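Local coordinates for spike protein S1 (Bat coronavirus HKU9, PDB 5GYQ), which probably attaches the virion to the host cell membrane through a receptor, this chain being the putative receptor-binding domain of the spike's S1 subunit, at residues 11-16 against 103-108; 18-23 against 89-94; 69-74 against 149-154. All coordinates share one frame; numbering follows the deposited sequence. Where two conformers were deposited one is given.

Interaction 1 (11-16 against 103-108)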
# COMPACT_ATOMS: atom_id res chain seq x y z
N SER A 11 3.84 -4.48 12.36
CA SER A 11 5.27 -4.61 12.10
C SER A 11 5.69 -3.98 10.78
O SER A 11 6.69 -3.27 10.72
CB SER A 11 5.68 -6.08 12.13
OG SER A 11 4.92 -6.83 11.21
N VAL A 12 4.94 -4.26 9.72
CA VAL A 12 5.27 -3.74 8.40
C VAL A 12 4.96 -2.24 8.35
O VAL A 12 5.55 -1.51 7.55
CB VAL A 12 4.52 -4.49 7.28
CG1 VAL A 12 3.17 -3.85 7.00
CG2 VAL A 12 5.36 -4.52 6.03
N LEU A 13 4.05 -1.80 9.21
CA LEU A 13 3.70 -0.39 9.26
C LEU A 13 4.80 0.42 9.93
O LEU A 13 5.01 1.58 9.59
CB LEU A 13 2.38 -0.18 10.01
CG LEU A 13 1.11 -0.49 9.21
CD1 LEU A 13 -0.12 -0.29 10.08
CD2 LEU A 13 1.04 0.38 7.97
N GLN A 14 5.51 -0.19 10.88
CA GLN A 14 6.61 0.55 11.51
C GLN A 14 7.90 0.47 10.69
O GLN A 14 8.85 1.21 10.95
CB GLN A 14 6.84 0.04 12.94
CG GLN A 14 7.50 -1.30 13.05
CD GLN A 14 7.46 -1.85 14.47
OE1 GLN A 14 6.49 -1.63 15.20
NE2 GLN A 14 8.50 -2.56 14.86
N ASP A 15 7.94 -0.41 9.69
CA ASP A 15 9.08 -0.48 8.79
C ASP A 15 8.67 -0.97 7.40
O ASP A 15 8.90 -2.13 7.05
CB ASP A 15 10.18 -1.39 9.36
CG ASP A 15 11.45 -1.37 8.53
OD1 ASP A 15 11.64 -0.42 7.74
OD2 ASP A 15 12.27 -2.30 8.67
N PRO A 16 8.07 -0.08 6.59
CA PRO A 16 7.58 -0.42 5.25
C PRO A 16 8.68 -0.95 4.33
O PRO A 16 9.77 -0.39 4.29
CB PRO A 16 7.03 0.91 4.73
CG PRO A 16 6.70 1.68 5.96
CD PRO A 16 7.76 1.31 6.95
N HIS A 103 -2.90 5.87 1.18
CA HIS A 103 -2.57 6.54 2.43
C HIS A 103 -1.06 6.64 2.63
O HIS A 103 -0.40 5.67 2.98
CB HIS A 103 -3.21 5.81 3.61
CG HIS A 103 -3.18 6.58 4.89
ND1 HIS A 103 -3.76 6.13 6.05
CD2 HIS A 103 -2.63 7.78 5.19
CE1 HIS A 103 -3.58 7.01 7.01
NE2 HIS A 103 -2.90 8.03 6.51
N ALA A 104 -0.54 7.84 2.41
CA ALA A 104 0.87 8.12 2.65
C ALA A 104 1.04 8.78 4.01
O ALA A 104 0.35 9.75 4.34
CB ALA A 104 1.43 9.00 1.55
N PHE A 105 1.98 8.26 4.80
CA PHE A 105 2.20 8.73 6.16
C PHE A 105 3.68 8.94 6.43
O PHE A 105 4.54 8.35 5.76
CB PHE A 105 1.60 7.75 7.17
CG PHE A 105 2.09 6.34 7.02
CD1 PHE A 105 3.16 5.88 7.77
CD2 PHE A 105 1.47 5.46 6.14
CE1 PHE A 105 3.61 4.57 7.64
CE2 PHE A 105 1.92 4.16 6.00
CZ PHE A 105 2.99 3.72 6.75
N TYR A 106 3.99 9.76 7.43
CA TYR A 106 5.36 10.14 7.73
C TYR A 106 6.17 9.01 8.38
O TYR A 106 5.68 8.31 9.26
CB TYR A 106 5.39 11.38 8.64
CG TYR A 106 4.95 12.64 7.93
CD1 TYR A 106 5.86 13.40 7.20
CD2 TYR A 106 3.64 13.08 7.99
CE1 TYR A 106 5.47 14.56 6.55
CE2 TYR A 106 3.24 14.24 7.35
CZ TYR A 106 4.15 14.97 6.62
OH TYR A 106 3.76 16.12 5.98
N LEU A 107 7.40 8.85 7.91
CA LEU A 107 8.35 7.91 8.50
C LEU A 107 9.53 8.65 9.10
O LEU A 107 10.27 8.09 9.92
CB LEU A 107 8.85 6.91 7.45
CG LEU A 107 7.94 5.74 7.07
CD1 LEU A 107 8.57 4.94 5.95
CD2 LEU A 107 7.67 4.86 8.28
N ASN A 108 9.70 9.90 8.68
CA ASN A 108 10.82 10.73 9.12
C ASN A 108 12.15 10.04 8.87
O ASN A 108 13.03 10.03 9.74
CB ASN A 108 10.68 11.10 10.59
CG ASN A 108 9.27 11.52 10.96
OD1 ASN A 108 8.71 11.05 11.94
ND2 ASN A 108 8.69 12.41 10.16
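P16 and L107 meet tip to tip: ring atom CG of P16 lies 3.8 Å from CD1 of L107, and P16 CD is equally near the other methyl, L107 CD2. The leucine fork closes on the pyrrolidine, a rigid apolar ring whose CG and CD offer the leucine methyls a fixed surface. F105 CG sits between the backbone N and the carbonyl carbon (chi1 55°), and the ring carries its far rim to the end of helix 10-14. There the side chains of L13 and F105 cross at about a right angle, with L13 CD2 4.1 Å from F105 CZ. The backbone carbonyl of L13 also approaches the ring obliquely, its O 3.8 Å from F105 CE1. No hydrogen bond joins the two segments, so the contact is held by van der Waals packing, mostly of apolar side chains, and leucine, proline and phenylalanine suit a mostly buried place. F105 and L107 point from the same face of strand 100-111, in the antiparallel core sheet, and helix 10-14 with its exit turn packs on that face. L107 touches V148 of strand 146-157, V12 rests on strand 23-27, L13 touches V36 and F105 touches L41, both in loops.

Interaction 2 (18-23 against 89-94)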
# COMPACT_ATOMS: atom_id res chain seq x y z
N GLN A 18 10.84 -2.00 0.88
CA GLN A 18 11.18 -1.31 -0.36
C GLN A 18 10.09 -1.62 -1.38
O GLN A 18 9.53 -2.71 -1.38
CB GLN A 18 12.55 -1.76 -0.87
CG GLN A 18 13.69 -1.54 0.12
CD GLN A 18 14.00 -0.07 0.36
OE1 GLN A 18 13.59 0.79 -0.41
NE2 GLN A 18 14.72 0.21 1.44
N PRO A 19 9.78 -0.65 -2.25
CA PRO A 19 8.70 -0.83 -3.22
C PRO A 19 8.92 -2.01 -4.16
O PRO A 19 7.94 -2.61 -4.62
CB PRO A 19 8.69 0.49 -4.00
CG PRO A 19 10.02 1.10 -3.75
CD PRO A 19 10.41 0.67 -2.37
N VAL A 20 10.17 -2.36 -4.43
CA VAL A 20 10.46 -3.51 -5.28
C VAL A 20 9.95 -4.80 -4.63
O VAL A 20 9.60 -5.76 -5.32
CB VAL A 20 11.97 -3.62 -5.61
CG1 VAL A 20 12.79 -3.93 -4.36
CG2 VAL A 20 12.21 -4.68 -6.68
N VAL A 21 9.87 -4.83 -3.30
CA VAL A 21 9.31 -5.98 -2.59
C VAL A 21 8.13 -5.59 -1.69
O VAL A 21 8.08 -5.99 -0.52
CB VAL A 21 10.38 -6.70 -1.73
CG1 VAL A 21 11.28 -7.52 -2.62
CG2 VAL A 21 11.19 -5.70 -0.91
N TRP A 22 7.19 -4.83 -2.24
CA TRP A 22 5.99 -4.41 -1.50
C TRP A 22 5.21 -5.61 -0.98
O TRP A 22 5.23 -6.69 -1.59
CB TRP A 22 5.08 -3.55 -2.38
CG TRP A 22 4.56 -4.24 -3.63
CD1 TRP A 22 5.17 -4.29 -4.85
CD2 TRP A 22 3.33 -4.96 -3.77
NE1 TRP A 22 4.39 -4.99 -5.74
CE2 TRP A 22 3.25 -5.41 -5.10
CE3 TRP A 22 2.27 -5.25 -2.89
CZ2 TRP A 22 2.18 -6.15 -5.58
CZ3 TRP A 22 1.20 -5.99 -3.37
CH2 TRP A 22 1.16 -6.43 -4.70
N ARG A 23 4.52 -5.44 0.14
CA ARG A 23 3.83 -6.58 0.75
C ARG A 23 2.32 -6.45 0.75
O ARG A 23 1.78 -5.37 0.94
CB ARG A 23 4.33 -6.80 2.18
CG ARG A 23 5.59 -7.65 2.26
CD ARG A 23 6.52 -7.15 3.35
NE ARG A 23 6.97 -8.23 4.23
CZ ARG A 23 8.01 -8.12 5.05
NH1 ARG A 23 8.71 -6.99 5.10
NH2 ARG A 23 8.36 -9.14 5.82
N LEU A 89 5.99 1.67 -13.20
CA LEU A 89 6.31 0.82 -14.34
C LEU A 89 7.02 -0.46 -13.90
O LEU A 89 6.86 -1.50 -14.53
CB LEU A 89 7.17 1.57 -15.35
CG LEU A 89 6.49 2.68 -16.15
CD1 LEU A 89 7.49 3.37 -17.06
CD2 LEU A 89 5.31 2.13 -16.95
N TYR A 90 7.80 -0.38 -12.82
CA TYR A 90 8.67 -1.51 -12.48
C TYR A 90 8.55 -2.04 -11.05
O TYR A 90 9.24 -2.99 -10.70
CB TYR A 90 10.13 -1.11 -12.73
CG TYR A 90 10.39 -0.54 -14.11
CD1 TYR A 90 10.33 -1.34 -15.24
CD2 TYR A 90 10.72 0.80 -14.27
CE1 TYR A 90 10.57 -0.82 -16.50
CE2 TYR A 90 10.97 1.33 -15.52
CZ TYR A 90 10.89 0.51 -16.63
OH TYR A 90 11.14 1.03 -17.88
N ASN A 91 7.68 -1.45 -10.23
CA ASN A 91 7.63 -1.85 -8.83
C ASN A 91 6.22 -2.12 -8.29
O ASN A 91 5.93 -3.23 -7.86
CB ASN A 91 8.31 -0.78 -7.96
CG ASN A 91 9.77 -0.61 -8.30
OD1 ASN A 91 10.64 -1.23 -7.68
ND2 ASN A 91 10.05 0.21 -9.31
N TYR A 92 5.37 -1.09 -8.30
CA TYR A 92 3.99 -1.25 -7.86
C TYR A 92 3.07 -0.38 -8.70
O TYR A 92 3.31 0.82 -8.85
CB TYR A 92 3.84 -0.90 -6.38
CG TYR A 92 2.43 -1.10 -5.86
CD1 TYR A 92 2.04 -2.31 -5.31
CD2 TYR A 92 1.48 -0.09 -5.95
CE1 TYR A 92 0.75 -2.51 -4.85
CE2 TYR A 92 0.19 -0.27 -5.49
CZ TYR A 92 -0.17 -1.48 -4.94
OH TYR A 92 -1.45 -1.67 -4.48
N ALA A 93 2.00 -0.98 -9.22
CA ALA A 93 1.04 -0.25 -10.05
C ALA A 93 -0.39 -0.48 -9.60
O ALA A 93 -0.79 -1.61 -9.30
CB ALA A 93 1.20 -0.66 -11.51
N LEU A 94 -1.17 0.60 -9.55
CA LEU A 94 -2.59 0.50 -9.22
C LEU A 94 -3.33 -0.33 -10.26
O LEU A 94 -3.00 -0.29 -11.44
CB LEU A 94 -3.21 1.90 -9.13
CG LEU A 94 -2.74 2.77 -7.96
CD1 LEU A 94 -3.38 4.14 -8.05
CD2 LEU A 94 -3.08 2.10 -6.64
O HOH W 1 7.95 -5.17 -7.60
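An edge-to-face aromatic pair, W22 with Y92, anchors this contact between the loop leading into strand 23-27 of the core sheet and the chain leaving helix 86-90. The Y92 ring presents its edge to the indole: CD1 stands over the centre of the tryptophan, 3.3 Å from W22 CD2, and the planes are 85° apart. Y92 CB makes a CH-pi contact over the five-membered ring of W22. A broad indole suits this place because one face can receive both groups, while R126 makes a cation-pi contact with it. The tyrosine hydroxyl is hydrogen-bonded to D67 of strand 63-71, which satisfies the polar tip of a buried tyrosine. Beside the pair, P19 lays its CB 4.2 Å from N91 CB. N91, the first residue beyond the helical conformation, is a fitting asparagine: its amide is held at both ends, OD1 by the backbone N of A116 and ND2 by the carbonyl of T86. That same OD1 lies 3.3 Å from V20 CA. A water joins the two backbones, donating to V20 O at 2.9 Å and to N91 O at 2.8 Å.

Interaction 3 (69-74 against 149-154). With NAG (2-acetamido-2-deoxy-beta-D-glucopyranose), chain B.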
# COMPACT_ATOMS: atom_id res chain seq x y z
N MET A 69 4.33 -0.37 1.43
CA MET A 69 5.68 -0.14 0.94
C MET A 69 6.14 1.26 1.32
O MET A 69 5.41 2.00 1.97
CB MET A 69 5.74 -0.31 -0.58
CG MET A 69 5.02 0.79 -1.35
SD MET A 69 4.11 0.16 -2.78
CE MET A 69 2.67 -0.54 -1.97
N ARG A 70 7.35 1.62 0.91
CA ARG A 70 7.82 2.99 1.09
C ARG A 70 7.89 3.68 -0.27
O ARG A 70 7.98 3.01 -1.30
CB ARG A 70 9.18 3.02 1.79
CG ARG A 70 10.30 2.28 1.08
CD ARG A 70 11.56 2.30 1.92
NE ARG A 70 11.32 1.74 3.25
CZ ARG A 70 11.87 2.19 4.37
NH1 ARG A 70 12.70 3.22 4.34
NH2 ARG A 70 11.58 1.62 5.54
N ILE A 71 7.86 5.01 -0.26
CA ILE A 71 7.74 5.76 -1.51
C ILE A 71 8.21 7.20 -1.29
O ILE A 71 7.92 7.79 -0.26
CB ILE A 71 6.27 5.73 -2.02
CG1 ILE A 71 6.14 6.34 -3.42
CG2 ILE A 71 5.32 6.41 -1.04
CD1 ILE A 71 4.75 6.16 -4.02
N ASN A 72 8.95 7.77 -2.24
CA ASN A 72 9.39 9.15 -2.04
C ASN A 72 8.45 10.12 -2.75
O ASN A 72 7.52 9.70 -3.45
CB ASN A 72 10.86 9.34 -2.46
CG ASN A 72 11.09 9.39 -3.97
OD1 ASN A 72 10.17 9.33 -4.79
ND2 ASN A 72 12.37 9.53 -4.34
N GLU A 73 8.67 11.42 -2.54
CA GLU A 73 7.72 12.45 -2.95
C GLU A 73 7.41 12.46 -4.45
O GLU A 73 6.26 12.60 -4.84
CB GLU A 73 8.23 13.83 -2.52
CG GLU A 73 7.28 14.98 -2.87
CD GLU A 73 6.06 15.06 -1.97
OE1 GLU A 73 5.11 15.80 -2.31
OE2 GLU A 73 6.04 14.39 -0.91
N THR A 74 8.45 12.33 -5.28
CA THR A 74 8.28 12.32 -6.73
C THR A 74 7.33 11.20 -7.16
O THR A 74 6.33 11.42 -7.87
CB THR A 74 9.63 12.14 -7.45
OG1 THR A 74 10.57 13.12 -7.00
CG2 THR A 74 9.46 12.25 -8.96
N TYR A 149 8.27 8.28 2.54
CA TYR A 149 7.01 8.13 3.23
C TYR A 149 6.58 6.67 3.24
O TYR A 149 6.95 5.89 2.36
CB TYR A 149 5.92 8.97 2.57
CG TYR A 149 6.24 10.44 2.50
CD1 TYR A 149 6.20 11.24 3.63
CD2 TYR A 149 6.59 11.03 1.29
CE1 TYR A 149 6.50 12.58 3.57
CE2 TYR A 149 6.88 12.38 1.22
CZ TYR A 149 6.84 13.15 2.36
OH TYR A 149 7.13 14.49 2.30
N GLY A 150 5.80 6.30 4.25
CA GLY A 150 5.12 5.02 4.26
C GLY A 150 3.90 5.12 3.36
O GLY A 150 3.30 6.18 3.24
N LEU A 151 3.55 4.01 2.73
CA LEU A 151 2.39 3.97 1.85
C LEU A 151 1.58 2.71 2.05
O LEU A 151 2.10 1.59 1.92
CB LEU A 151 2.80 4.07 0.38
CG LEU A 151 1.63 3.99 -0.61
CD1 LEU A 151 0.75 5.22 -0.50
CD2 LEU A 151 2.12 3.80 -2.04
N ALA A 152 0.31 2.90 2.39
CA ALA A 152 -0.66 1.83 2.46
C ALA A 152 -1.73 2.05 1.40
O ALA A 152 -2.44 3.05 1.42
CB ALA A 152 -1.29 1.76 3.85
N VAL A 153 -1.80 1.12 0.46
CA VAL A 153 -2.83 1.12 -0.57
C VAL A 153 -3.96 0.21 -0.13
O VAL A 153 -3.78 -1.00 -0.01
CB VAL A 153 -2.29 0.65 -1.93
CG1 VAL A 153 -3.39 0.70 -2.98
CG2 VAL A 153 -1.10 1.50 -2.35
N ILE A 154 -5.11 0.81 0.15
CA ILE A 154 -6.26 0.07 0.61
C ILE A 154 -7.22 -0.18 -0.54
O ILE A 154 -7.85 0.75 -1.03
CB ILE A 154 -6.98 0.81 1.76
CG1 ILE A 154 -5.97 1.20 2.84
CG2 ILE A 154 -8.09 -0.05 2.34
CD1 ILE A 154 -6.56 2.04 3.96
C1 NAG B . 12.82 9.61 -5.71
C2 NAG B . 13.55 10.91 -5.99
C3 NAG B . 13.84 11.03 -7.47
C4 NAG B . 14.61 9.80 -7.96
C5 NAG B . 13.95 8.50 -7.49
C6 NAG B . 14.83 7.29 -7.72
C7 NAG B . 13.12 12.72 -4.39
C8 NAG B . 12.24 13.88 -4.04
N2 NAG B . 12.80 12.06 -5.51
O3 NAG B . 14.60 12.21 -7.69
O4 NAG B . 14.60 9.74 -9.39
O5 NAG B . 13.65 8.52 -6.09
O6 NAG B . 14.17 6.08 -7.35
O7 NAG B . 14.08 12.39 -3.70
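M69 and L151 form an antiparallel hydrogen-bonded pair in which M69 N gives to L151 O at 3.0 Å and L151 N returns the bond to M69 O at 2.8 Å. I71 and Y149 repeat the pattern, while R70 faces G150 as the non-hydrogen-bonded pair between them. R70 CA and G150 CA are 4.6 Å apart; glycine brings no side chain to the face on which R70 lies. R70 CA also makes a CA-H...O contact with Y149 O. The close-packed side carries M69, I71, L151 and, at its end, Y149. I71 CG2 sits 3.7 Å from L151 CB, and the two side chains cross obliquely. The flexible methionine runs over toward L151 and V153, its SD 4.2 Å from L151 CD2. Such branched and pliable apolar groups suit a buried sheet face.

Toward the far end the contact slackens. E73, partly exposed, bends at chi2 (75°), which turns CD back, and its OE2 comes beside the Y149 ring, where the bond from Y149 OH is weak at 3.4 Å; carboxylate and ring planes are turned 71° apart. N72 caps helix 73-81, OD1 accepting from H75 N, while its ND2 is joined covalently to C1 of an N-linked GlcNAc. T74, the threonine of the N-E-T sequon, accepts from the sugar's N2 through OG1 at 2.9 Å, almost straight at 174°.

Both strands belong to the five-stranded core sheet, strand 63-71 standing between 23-27 and 146-157, and strand 100-111 flanking 146-157 on its other side. L76 and L79 of helix 73-81 and F87 of helix 86-90 cover the face bearing I71, whereas R70 reaches the turn after helix 10-14, its NE hydrogen-bonding to P16 O and its NH2 forming a salt bridge with D15.

How the interactions relate
From the N terminus, helix 10-14 and its exit turn come first, and interaction 1 closes the longest loop, joining them to strand 100-111. Interaction 2 is nested inside that loop: the chain just beyond the turn meets the end of helix 86-90. Interaction 3 begins at 69-74, within both loops, but finds its partner at 149-154 beyond them, crossing both. Strand 146-157 pairs with strands 63-71 and 100-111, the backbone hydrogen bond between F105 and G150 linking interactions 3 and 1. M69 and V153 touch Y92 of interaction 2. Interaction 3 builds the core sheet, interaction 1 packs helix 10-14 on it, and interaction 2 ties the loop before strand 23-27 to helix 86-90.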